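Long-range contacts in ABC transporter, solute-binding protein (Staphylococcus aureus, PDB 6LKK), which binds glucose 6-phosphate between its two lobes as a periplasmic-binding-protein-like sensor and takes part in two-component signal transduction: residues A[35-40]-A[61-66]; A[132-137]-A[164-169]; A[139-144]-A[288-293]. All coordinates share one frame; numbering follows the deposited sequence.

Interaction 1: residues A[35-40]-A[61-66]; sequences STQVLL and SETIDH. With G6P (6-O-phosphono-alpha-D-glucopyranose), chain B.
The first turn of helix 36-45 meets residues 63-65, around the short helix 60-63, through one amide and one leucine. Gln37 is bent at chi2 (-58°), which turns its amide obliquely toward Thr63. NE2 of Gln37 gives a nearly straight hydrogen bond (165°) to the carbonyl O of Thr63 at 3.2 Å, in the carbonyl plane and on a lone pair, with the acceptor close to the amide plane. Water 1 joins Gln37 NE2 to Thr63 OG1, a hydroxyl also hydrogen-bonded to Val59 O. Beside this polar grip Leu40 places CD1 3.6 Å from the same Thr63 O, in the buried part of the contact, where Phe70 and Phe55 pack on the leucine. The packing is looser toward Ile64, whose CG1 stays 4.5 Å from Leu40 CD2, and toward exposed Asp65. There Gln37 OE1 and Asp65 OD2, both acceptors, stay 3.9 Å apart, while water 2 takes the N-H of Asp65 and lies within hydrogen-bonding distance of Gln37 OE1 and Thr63 O. Thr36 N donates to G6P O1P (2.9 Å), as does Thr36 OG1 (2.7 Å). A helix N-terminus gripping phosphate is a classic anion-binding arrangement, here in the ligand cleft of a periplasmic-binding-protein fold.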
loop_
_atom_site.group_PDB
_atom_site.type_symbol
_atom_site.label_atom_id
_atom_site.label_comp_id
_atom_site.label_asym_id
_atom_site.label_seq_id
_atom_site.Cartn_x
_atom_site.Cartn_y
_atom_site.Cartn_z
ATOM N N SER A 35 4.856 9.626 -2.536
ATOM C CA SER A 35 4.101 9.160 -1.381
ATOM C C SER A 35 2.618 9.435 -1.596
ATOM O O SER A 35 2.239 10.418 -2.239
ATOM C CB SER A 35 4.592 9.849 -0.109
ATOM O OG SER A 35 5.960 9.571 0.120
ATOM N N THR A 36 1.773 8.553 -1.056
ATOM C CA THR A 36 0.339 8.616 -1.338
ATOM C C THR A 36 -0.223 10.005 -1.065
ATOM O O THR A 36 -0.857 10.616 -1.931
ATOM C CB THR A 36 -0.419 7.574 -0.509
ATOM O OG1 THR A 36 0.039 6.252 -0.830
ATOM C CG2 THR A 36 -1.915 7.653 -0.789
ATOM N N GLN A 37 -0.012 10.519 0.149
ATOM C CA GLN A 37 -0.630 11.787 0.517
ATOM C C GLN A 37 0.042 12.967 -0.172
ATOM O O GLN A 37 -0.606 13.994 -0.402
ATOM C CB GLN A 37 -0.602 11.960 2.033
ATOM C CG GLN A 37 -1.507 10.988 2.772
ATOM C CD GLN A 37 -2.954 11.102 2.337
ATOM O OE1 GLN A 37 -3.485 12.204 2.193
ATOM N NE2 GLN A 37 -3.595 9.962 2.110
ATOM N N VAL A 38 1.327 12.849 -0.505
ATOM C CA VAL A 38 1.986 13.897 -1.278
ATOM C C VAL A 38 1.375 13.986 -2.670
ATOM O O VAL A 38 1.091 15.080 -3.174
ATOM C CB VAL A 38 3.503 13.646 -1.339
ATOM C CG1 VAL A 38 4.188 14.695 -2.206
ATOM C CG2 VAL A 38 4.096 13.646 0.061
ATOM N N LEU A 39 1.165 12.836 -3.313
ATOM C CA LEU A 39 0.490 12.820 -4.607
ATOM C C LEU A 39 -0.887 13.463 -4.508
ATOM O O LEU A 39 -1.261 14.291 -5.345
ATOM C CB LEU A 39 0.378 11.382 -5.117
ATOM C CG LEU A 39 1.672 10.716 -5.593
ATOM C CD1 LEU A 39 1.444 9.228 -5.808
ATOM C CD2 LEU A 39 2.181 11.361 -6.871
ATOM N N LEU A 40 -1.658 13.093 -3.482
ATOM C CA LEU A 40 -3.001 13.638 -3.333
ATOM C C LEU A 40 -2.964 15.134 -3.050
ATOM O O LEU A 40 -3.815 15.885 -3.539
ATOM C CB LEU A 40 -3.745 12.897 -2.222
ATOM C CG LEU A 40 -4.142 11.456 -2.553
ATOM C CD1 LEU A 40 -4.553 10.700 -1.297
ATOM C CD2 LEU A 40 -5.271 11.438 -3.575
ATOM N N SER A 61 -9.950 4.464 -0.575
ATOM C CA SER A 61 -11.306 4.490 -0.038
ATOM C C SER A 61 -11.369 5.159 1.328
ATOM O O SER A 61 -12.454 5.580 1.747
ATOM C CB SER A 61 -11.861 3.071 0.060
ATOM O OG SER A 61 -11.122 2.302 0.994
ATOM N N GLU A 62 -10.236 5.280 2.022
ATOM C CA GLU A 62 -10.218 5.767 3.392
ATOM C C GLU A 62 -9.362 7.006 3.619
ATOM O O GLU A 62 -9.446 7.590 4.706
ATOM C CB GLU A 62 -9.729 4.652 4.333
ATOM C CG GLU A 62 -10.645 3.438 4.355
ATOM C CD GLU A 62 -10.090 2.289 5.176
ATOM O OE1 GLU A 62 -8.966 2.420 5.706
ATOM O OE2 GLU A 62 -10.781 1.253 5.289
ATOM N N THR A 63 -8.550 7.436 2.646
ATOM C CA THR A 63 -7.636 8.551 2.878
ATOM C C THR A 63 -7.670 9.591 1.761
ATOM O O THR A 63 -6.707 10.349 1.606
ATOM C CB THR A 63 -6.202 8.047 3.075
ATOM O OG1 THR A 63 -5.771 7.327 1.913
ATOM C CG2 THR A 63 -6.115 7.142 4.300
ATOM N N ILE A 64 -8.749 9.656 0.987
ATOM C CA ILE A 64 -8.965 10.760 0.057
ATOM C C ILE A 64 -9.642 11.879 0.841
ATOM O O ILE A 64 -10.824 11.786 1.178
ATOM C CB ILE A 64 -9.802 10.335 -1.155
ATOM C CG1 ILE A 64 -8.976 9.418 -2.064
ATOM C CG2 ILE A 64 -10.294 11.564 -1.930
ATOM C CD1 ILE A 64 -9.690 8.957 -3.327
ATOM N N ASP A 65 -8.887 12.940 1.133
ATOM C CA ASP A 65 -9.412 14.052 1.914
ATOM C C ASP A 65 -10.166 15.067 1.066
ATOM O O ASP A 65 -10.936 15.862 1.617
ATOM C CB ASP A 65 -8.272 14.758 2.654
ATOM C CG ASP A 65 -7.650 13.891 3.732
ATOM O OD1 ASP A 65 -8.377 13.083 4.348
ATOM O OD2 ASP A 65 -6.429 14.018 3.965
ATOM N N HIS A 66 -9.965 15.062 -0.254
ATOM C CA HIS A 66 -10.590 16.020 -1.164
ATOM C C HIS A 66 -11.368 15.244 -2.225
ATOM O O HIS A 66 -10.925 15.134 -3.377
ATOM C CB HIS A 66 -9.549 16.932 -1.809
ATOM C CG HIS A 66 -8.610 17.561 -0.828
ATOM N ND1 HIS A 66 -9.001 18.553 0.047
ATOM C CD2 HIS A 66 -7.297 17.339 -0.582
ATOM C CE1 HIS A 66 -7.970 18.914 0.788
ATOM N NE2 HIS A 66 -6.923 18.193 0.427
HETATM C C1 G6P B . 0.925 1.142 0.807
HETATM C C2 G6P B . -0.087 0.634 -0.250
HETATM C C3 G6P B . 0.422 0.629 -1.643
HETATM C C4 G6P B . 1.296 1.777 -1.892
HETATM C C5 G6P B . 2.567 1.624 -1.063
HETATM C C6 G6P B . 3.417 2.849 -1.177
HETATM O O1 G6P B . 1.027 0.221 1.852
HETATM O O2 G6P B . -0.517 -0.697 0.082
HETATM O O3 G6P B . -0.743 0.698 -2.574
HETATM O O4 G6P B . 1.667 1.833 -3.291
HETATM O O5 G6P B . 2.296 1.413 0.373
HETATM O O6 G6P B . 2.668 3.963 -0.745
HETATM P P G6P B . 3.329 5.024 0.393
HETATM O O1P G6P B . 2.359 6.179 0.566
HETATM O O2P G6P B . 4.688 5.551 -0.107
HETATM O O3P G6P B . 3.503 4.316 1.686
HETATM O O HOH W 1 -2.827 7.228 2.403
HETATM O O HOH W 2 -5.786 13.299 0.756
#

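Interaction 2: residues A[132-137]-A[164-169]. With G6P (6-O-phosphono-alpha-D-glucopyranose), chain B.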
loop_
_atom_site.group_PDB
_atom_site.type_symbol
_atom_site.label_atom_id
_atom_site.label_comp_id
_atom_site.label_asym_id
_atom_site.label_seq_id
_atom_site.Cartn_x
_atom_site.Cartn_y
_atom_site.Cartn_z
ATOM N N SER A 132 8.137 4.845 7.950
ATOM C CA SER A 132 7.940 6.019 7.112
ATOM C C SER A 132 6.874 6.946 7.691
ATOM O O SER A 132 5.993 6.536 8.450
ATOM C CB SER A 132 7.571 5.616 5.680
ATOM O OG SER A 132 6.470 4.729 5.645
ATOM N N ASN A 133 6.977 8.217 7.310
ATOM C CA ASN A 133 6.157 9.308 7.825
ATOM C C ASN A 133 4.669 8.980 7.747
ATOM O O ASN A 133 4.121 8.874 6.643
ATOM C CB ASN A 133 6.445 10.581 7.031
ATOM C CG ASN A 133 5.807 11.811 7.646
ATOM O OD1 ASN A 133 4.928 11.709 8.500
ATOM N ND2 ASN A 133 6.245 12.985 7.205
ATOM N N PRO A 134 3.974 8.834 8.882
ATOM C CA PRO A 134 2.535 8.529 8.814
ATOM C C PRO A 134 1.693 9.676 8.289
ATOM O O PRO A 134 0.535 9.453 7.919
ATOM C CB PRO A 134 2.174 8.192 10.266
ATOM C CG PRO A 134 3.192 8.895 11.086
ATOM C CD PRO A 134 4.456 8.920 10.272
ATOM N N ASN A 135 2.234 10.893 8.241
ATOM C CA ASN A 135 1.475 12.032 7.745
ATOM C C ASN A 135 1.446 12.103 6.227
ATOM O O ASN A 135 0.559 12.760 5.671
ATOM C CB ASN A 135 2.062 13.333 8.301
ATOM C CG ASN A 135 2.036 13.384 9.815
ATOM O OD1 ASN A 135 0.986 13.582 10.423
ATOM N ND2 ASN A 135 3.199 13.210 10.434
ATOM N N THR A 136 2.384 11.443 5.544
ATOM C CA THR A 136 2.501 11.548 4.099
ATOM C C THR A 136 2.374 10.225 3.361
ATOM O O THR A 136 2.200 10.244 2.136
ATOM C CB THR A 136 3.845 12.184 3.713
ATOM O OG1 THR A 136 4.919 11.425 4.279
ATOM C CG2 THR A 136 3.918 13.623 4.199
ATOM N N THR A 137 2.455 9.086 4.047
ATOM C CA THR A 137 2.506 7.788 3.389
ATOM C C THR A 137 1.343 6.911 3.832
ATOM O O THR A 137 0.861 7.012 4.965
ATOM C CB THR A 137 3.825 7.053 3.689
ATOM O OG1 THR A 137 3.886 6.711 5.079
ATOM C CG2 THR A 137 5.027 7.911 3.321
ATOM N N ALA A 164 12.043 4.156 17.383
ATOM C CA ALA A 164 12.315 3.944 15.971
ATOM C C ALA A 164 12.676 5.257 15.290
ATOM O O ALA A 164 12.477 6.348 15.833
ATOM C CB ALA A 164 11.105 3.307 15.275
ATOM N N MET A 165 13.201 5.129 14.075
ATOM C CA MET A 165 13.642 6.256 13.263
ATOM C C MET A 165 12.650 6.447 12.125
ATOM O O MET A 165 12.425 5.524 11.333
ATOM C CB MET A 165 15.046 6.009 12.713
ATOM C CG MET A 165 16.043 5.535 13.755
ATOM S SD MET A 165 16.342 6.766 15.034
ATOM C CE MET A 165 17.643 7.729 14.267
ATOM N N GLN A 166 12.060 7.635 12.044
ATOM C CA GLN A 166 11.105 7.943 10.990
ATOM C C GLN A 166 11.848 8.415 9.749
ATOM O O GLN A 166 12.734 9.272 9.834
ATOM C CB GLN A 166 10.111 9.010 11.444
ATOM C CG GLN A 166 9.021 9.289 10.424
ATOM C CD GLN A 166 8.083 10.397 10.851
ATOM O OE1 GLN A 166 7.995 11.434 10.195
ATOM N NE2 GLN A 166 7.372 10.181 11.948
ATOM N N LEU A 167 11.483 7.851 8.602
ATOM C CA LEU A 167 12.031 8.235 7.311
ATOM C C LEU A 167 10.931 8.851 6.458
ATOM O O LEU A 167 9.742 8.593 6.658
ATOM C CB LEU A 167 12.638 7.028 6.588
ATOM C CG LEU A 167 13.593 6.160 7.410
ATOM C CD1 LEU A 167 14.059 4.964 6.594
ATOM C CD2 LEU A 167 14.780 6.976 7.888
ATOM N N SER A 168 11.342 9.670 5.490
ATOM C CA SER A 168 10.366 10.369 4.660
ATOM C C SER A 168 9.618 9.408 3.741
ATOM O O SER A 168 8.407 9.555 3.540
ATOM C CB SER A 168 11.063 11.454 3.838
ATOM O OG SER A 168 10.146 12.100 2.974
ATOM N N LYS A 169 10.314 8.419 3.184
ATOM C CA LYS A 169 9.795 7.607 2.091
ATOM C C LYS A 169 9.669 6.153 2.517
ATOM O O LYS A 169 10.603 5.581 3.090
ATOM C CB LYS A 169 10.701 7.711 0.862
ATOM C CG LYS A 169 10.851 9.127 0.315
ATOM C CD LYS A 169 9.548 9.676 -0.254
ATOM C CE LYS A 169 9.056 8.844 -1.425
ATOM N NZ LYS A 169 8.468 9.682 -2.505
HETATM C C1 G6P B . 0.925 1.142 0.807
HETATM C C2 G6P B . -0.087 0.634 -0.250
HETATM C C3 G6P B . 0.422 0.629 -1.643
HETATM C C4 G6P B . 1.296 1.777 -1.892
HETATM C C5 G6P B . 2.567 1.624 -1.063
HETATM C C6 G6P B . 3.417 2.849 -1.177
HETATM O O1 G6P B . 1.027 0.221 1.852
HETATM O O2 G6P B . -0.517 -0.697 0.082
HETATM O O3 G6P B . -0.743 0.698 -2.574
HETATM O O4 G6P B . 1.667 1.833 -3.291
HETATM O O5 G6P B . 2.296 1.413 0.373
HETATM O O6 G6P B . 2.668 3.963 -0.745
HETATM P P G6P B . 3.329 5.024 0.393
HETATM O O1P G6P B . 2.359 6.179 0.566
HETATM O O2P G6P B . 4.688 5.551 -0.107
HETATM O O3P G6P B . 3.503 4.316 1.686
HETATM O O HOH W 3 8.299 13.330 4.981
HETATM O O HOH W 4 4.957 11.765 12.892
HETATM O O HOH W 5 6.750 11.179 2.205
#
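The parallel pairing of strands 129-132 and 165-167 ends with Ser132 opposite Leu167, and just past it Asn133 N donates to Leu167 O at 2.9 Å, nearly along the C=O axis although bent at the hydrogen (134°). The same oxygen receives a CA-H...O contact from Ser132. Gln166, with CG anti to its backbone N (chi1 -175°) and extended beyond it, runs obliquely over Asn133, the two amide planes only 25° apart. Its OE1 comes 3.4 Å from Asn133 CG, while NE2 rests 3.6 Å from Pro134 CD and is hydrogen-bonded to Tyr131 OH. The side-chain amide of Asn133 is fixed from its own segment: OD1 accepts from Asn135 N at 2.8 Å, above its carbonyl plane, closing an Asx turn, and, on a lone pair, from Asn135 ND2. The backbone O of Asn133 accepts from Thr137 OG1 at 2.7 Å, the donor lying above the carbonyl plane, and from Thr136 N. Waters bridge the outer side, one between Asn133 ND2 and Ser168 OG, another between Thr136 OG1 and Ser168 O, a third between Gln166 NE2 and, weakly, Asn135 ND2. The turn leads to Thr137, the N-cap of helix 138-151, whose OG1 accepts from Gly140 N and whose CA is 3.3 Å from G6P O1P. Ser132 OG bonds to Thr170 OG1, so the strand ends lie between the starts of helices 138-151 and 170-178.

Interaction 3: residues A[139-144]-A[288-293]; sequences TGYQHM and KFLEMI. With G6P (6-O-phosphono-alpha-D-glucopyranose), chain B.
Helix 138-151, whose first turn binds the sugar phosphate, is crossed on another side by the C-terminal helix 286-293, and this contact is the aromatic and aliphatic seam between them. The segments' axes approach to 11.4 Å at an angle of 66°, a separation bridged by large side chains. Tyr141 and Phe289 both carry CG anti to the backbone N, which sends each ring out toward the other helix. They form an offset edge-to-face pair with planes at 80°: the edge of Phe289 is directed at the face of Tyr141, and Phe289 CD2 lies 3.6 Å from Tyr141 CE1. At the rim of the tyrosine ring, in its plane, Leu290 sets CD2 4.0 Å from Tyr141 CD1. One turn along, Met144 O lies 3.6 Å from Phe289 CZ, and Met144 CB lies at the ring edge by Phe289 CE2. CD1 of Ile293 touches Met144 CB at 4.0 Å, the two chains crossing at about a right angle, while CG2 of Ile293 lies over a face of Phe289. No hydrogen bond spans the segments. At the ligand end of the helix, Thr139 N donates to G6P O3P (3.0 Å), and its OG1 bonds to the same oxygen and accepts from the sugar O1. Arg145 makes a cation-pi contact with Phe289, Met144 packs on helix 154-161 and on Leu186 of strand 184-188, and Ile293 O accepts from His158, so the terminal helix is docked on both helices 138-151 and 154-161.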
loop_
_atom_site.group_PDB
_atom_site.type_symbol
_atom_site.label_atom_id
_atom_site.label_comp_id
_atom_site.label_asym_id
_atom_site.label_seq_id
_atom_site.Cartn_x
_atom_site.Cartn_y
_atom_site.Cartn_z
ATOM N N THR A 139 1.808 3.625 4.039
ATOM C CA THR A 139 2.411 2.547 4.815
ATOM C C THR A 139 2.631 2.963 6.263
ATOM O O THR A 139 2.273 2.227 7.187
ATOM C CB THR A 139 3.723 2.116 4.163
ATOM O OG1 THR A 139 3.469 1.724 2.810
ATOM C CG2 THR A 139 4.339 0.944 4.910
ATOM N N GLY A 140 3.226 4.137 6.483
ATOM C CA GLY A 140 3.414 4.607 7.846
ATOM C C GLY A 140 2.099 4.795 8.577
ATOM O O GLY A 140 1.950 4.383 9.730
ATOM N N TYR A 141 1.121 5.412 7.909
ATOM C CA TYR A 141 -0.191 5.611 8.514
ATOM C C TYR A 141 -0.825 4.281 8.906
ATOM O O TYR A 141 -1.314 4.119 10.028
ATOM C CB TYR A 141 -1.091 6.376 7.544
ATOM C CG TYR A 141 -2.503 6.570 8.039
ATOM C CD1 TYR A 141 -2.822 7.615 8.895
ATOM C CD2 TYR A 141 -3.521 5.714 7.643
ATOM C CE1 TYR A 141 -4.115 7.797 9.347
ATOM C CE2 TYR A 141 -4.817 5.889 8.089
ATOM C CZ TYR A 141 -5.107 6.930 8.942
ATOM O OH TYR A 141 -6.397 7.103 9.386
ATOM N N GLN A 142 -0.822 3.310 7.989
ATOM C CA GLN A 142 -1.480 2.037 8.263
ATOM C C GLN A 142 -0.802 1.297 9.410
ATOM O O GLN A 142 -1.475 0.666 10.235
ATOM C CB GLN A 142 -1.500 1.179 6.998
ATOM C CG GLN A 142 -2.453 1.692 5.922
ATOM C CD GLN A 142 -3.913 1.589 6.328
ATOM O OE1 GLN A 142 -4.466 2.509 6.927
ATOM N NE2 GLN A 142 -4.545 0.467 6.001
ATOM N N HIS A 143 0.528 1.367 9.487
ATOM C CA HIS A 143 1.235 0.741 10.599
ATOM C C HIS A 143 0.880 1.400 11.926
ATOM O O HIS A 143 0.718 0.714 12.941
ATOM C CB HIS A 143 2.742 0.800 10.366
ATOM C CG HIS A 143 3.271 -0.329 9.539
ATOM N ND1 HIS A 143 3.434 -1.602 10.040
ATOM C CD2 HIS A 143 3.683 -0.374 8.251
ATOM C CE1 HIS A 143 3.925 -2.385 9.095
ATOM N NE2 HIS A 143 4.087 -1.663 8.001
ATOM N N MET A 144 0.774 2.732 11.948
ATOM C CA MET A 144 0.410 3.404 13.190
ATOM C C MET A 144 -0.999 3.015 13.618
ATOM O O MET A 144 -1.267 2.847 14.814
ATOM C CB MET A 144 0.527 4.922 13.036
ATOM C CG MET A 144 1.951 5.460 12.863
ATOM S SD MET A 144 3.184 4.806 14.011
ATOM C CE MET A 144 3.857 3.445 13.056
ATOM N N LYS A 288 -8.187 12.979 11.765
ATOM C CA LYS A 288 -8.436 12.890 13.200
ATOM C C LYS A 288 -7.500 11.885 13.861
ATOM O O LYS A 288 -7.007 12.126 14.969
ATOM C CB LYS A 288 -9.900 12.527 13.460
ATOM C CG LYS A 288 -10.878 13.647 13.111
ATOM C CD LYS A 288 -12.292 13.339 13.597
ATOM C CE LYS A 288 -13.210 14.555 13.497
ATOM N NZ LYS A 288 -14.164 14.461 12.348
ATOM N N PHE A 289 -7.226 10.760 13.196
ATOM C CA PHE A 289 -6.288 9.797 13.764
ATOM C C PHE A 289 -4.899 10.401 13.899
ATOM O O PHE A 289 -4.232 10.219 14.925
ATOM C CB PHE A 289 -6.226 8.531 12.911
ATOM C CG PHE A 289 -5.261 7.509 13.438
ATOM C CD1 PHE A 289 -5.618 6.682 14.490
ATOM C CD2 PHE A 289 -3.990 7.394 12.902
ATOM C CE1 PHE A 289 -4.730 5.750 14.987
ATOM C CE2 PHE A 289 -3.097 6.463 13.395
ATOM C CZ PHE A 289 -3.467 5.641 14.440
ATOM N N LEU A 290 -4.441 11.121 12.876
ATOM C CA LEU A 290 -3.127 11.747 12.956
ATOM C C LEU A 290 -3.081 12.778 14.077
ATOM O O LEU A 290 -2.061 12.919 14.760
ATOM C CB LEU A 290 -2.769 12.383 11.614
ATOM C CG LEU A 290 -2.469 11.379 10.500
ATOM C CD1 LEU A 290 -2.468 12.063 9.145
ATOM C CD2 LEU A 290 -1.134 10.683 10.749
ATOM N N GLU A 291 -4.180 13.503 14.286
ATOM C CA GLU A 291 -4.254 14.418 15.420
ATOM C C GLU A 291 -4.196 13.656 16.737
ATOM O O GLU A 291 -3.591 14.121 17.710
ATOM C CB GLU A 291 -5.535 15.248 15.336
ATOM C CG GLU A 291 -5.771 16.156 16.534
ATOM C CD GLU A 291 -6.924 17.118 16.317
ATOM O OE1 GLU A 291 -6.989 18.139 17.035
ATOM O OE2 GLU A 291 -7.760 16.855 15.428
ATOM N N MET A 292 -4.820 12.478 16.781
ATOM C CA MET A 292 -4.870 11.700 18.013
ATOM C C MET A 292 -3.480 11.252 18.447
ATOM O O MET A 292 -3.175 11.226 19.646
ATOM C CB MET A 292 -5.786 10.496 17.811
ATOM C CG MET A 292 -5.995 9.638 19.047
ATOM S SD MET A 292 -7.134 8.269 18.746
ATOM C CE MET A 292 -8.575 9.140 18.130
ATOM N N ILE A 293 -2.618 10.900 17.487
ATOM C CA ILE A 293 -1.301 10.351 17.796
ATOM C C ILE A 293 -0.201 11.399 17.742
ATOM O O ILE A 293 0.972 11.061 17.950
ATOM C CB ILE A 293 -0.959 9.178 16.852
ATOM C CG1 ILE A 293 -0.752 9.670 15.413
ATOM C CG2 ILE A 293 -2.063 8.132 16.901
ATOM C CD1 ILE A 293 -0.217 8.610 14.467
HETATM C C1 G6P B . 0.925 1.142 0.807
HETATM C C2 G6P B . -0.087 0.634 -0.250
HETATM C C3 G6P B . 0.422 0.629 -1.643
HETATM C C4 G6P B . 1.296 1.777 -1.892
HETATM C C5 G6P B . 2.567 1.624 -1.063
HETATM C C6 G6P B . 3.417 2.849 -1.177
HETATM O O1 G6P B . 1.027 0.221 1.852
HETATM O O2 G6P B . -0.517 -0.697 0.082
HETATM O O3 G6P B . -0.743 0.698 -2.574
HETATM O O4 G6P B . 1.667 1.833 -3.291
HETATM O O5 G6P B . 2.296 1.413 0.373
HETATM O O6 G6P B . 2.668 3.963 -0.745
HETATM P P G6P B . 3.329 5.024 0.393
HETATM O O1P G6P B . 2.359 6.179 0.566
HETATM O O2P G6P B . 4.688 5.551 -0.107
HETATM O O3P G6P B . 3.503 4.316 1.686
#

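In the fold
Interactions 1 and 3 are buried, whereas interaction 2 is partly open to solvent. Their chemistry follows: a hydrogen bond from a side-chain amide, with bridging waters, in interaction 1, backbone pairing and a hydrated turn in interaction 2, rings and aliphatic groups in interaction 3. Interactions 1 and 3 hydrogen-bond the phosphate of G6P through Thr36 and Thr139; interaction 2 only approaches it closely, through Thr137. Segments 132-137 and 139-144 are separated by Thr138 alone, and Pro134 O packs against both Tyr141 and Leu290. Interaction 1 meets interaction 2 through a probable hydrogen bond from Gln37 N to Thr136 O, and interaction 3 where Thr63 CG2 touches Tyr141. Helices 36-45 and 138-151 thus bring their N-termini to one phosphate.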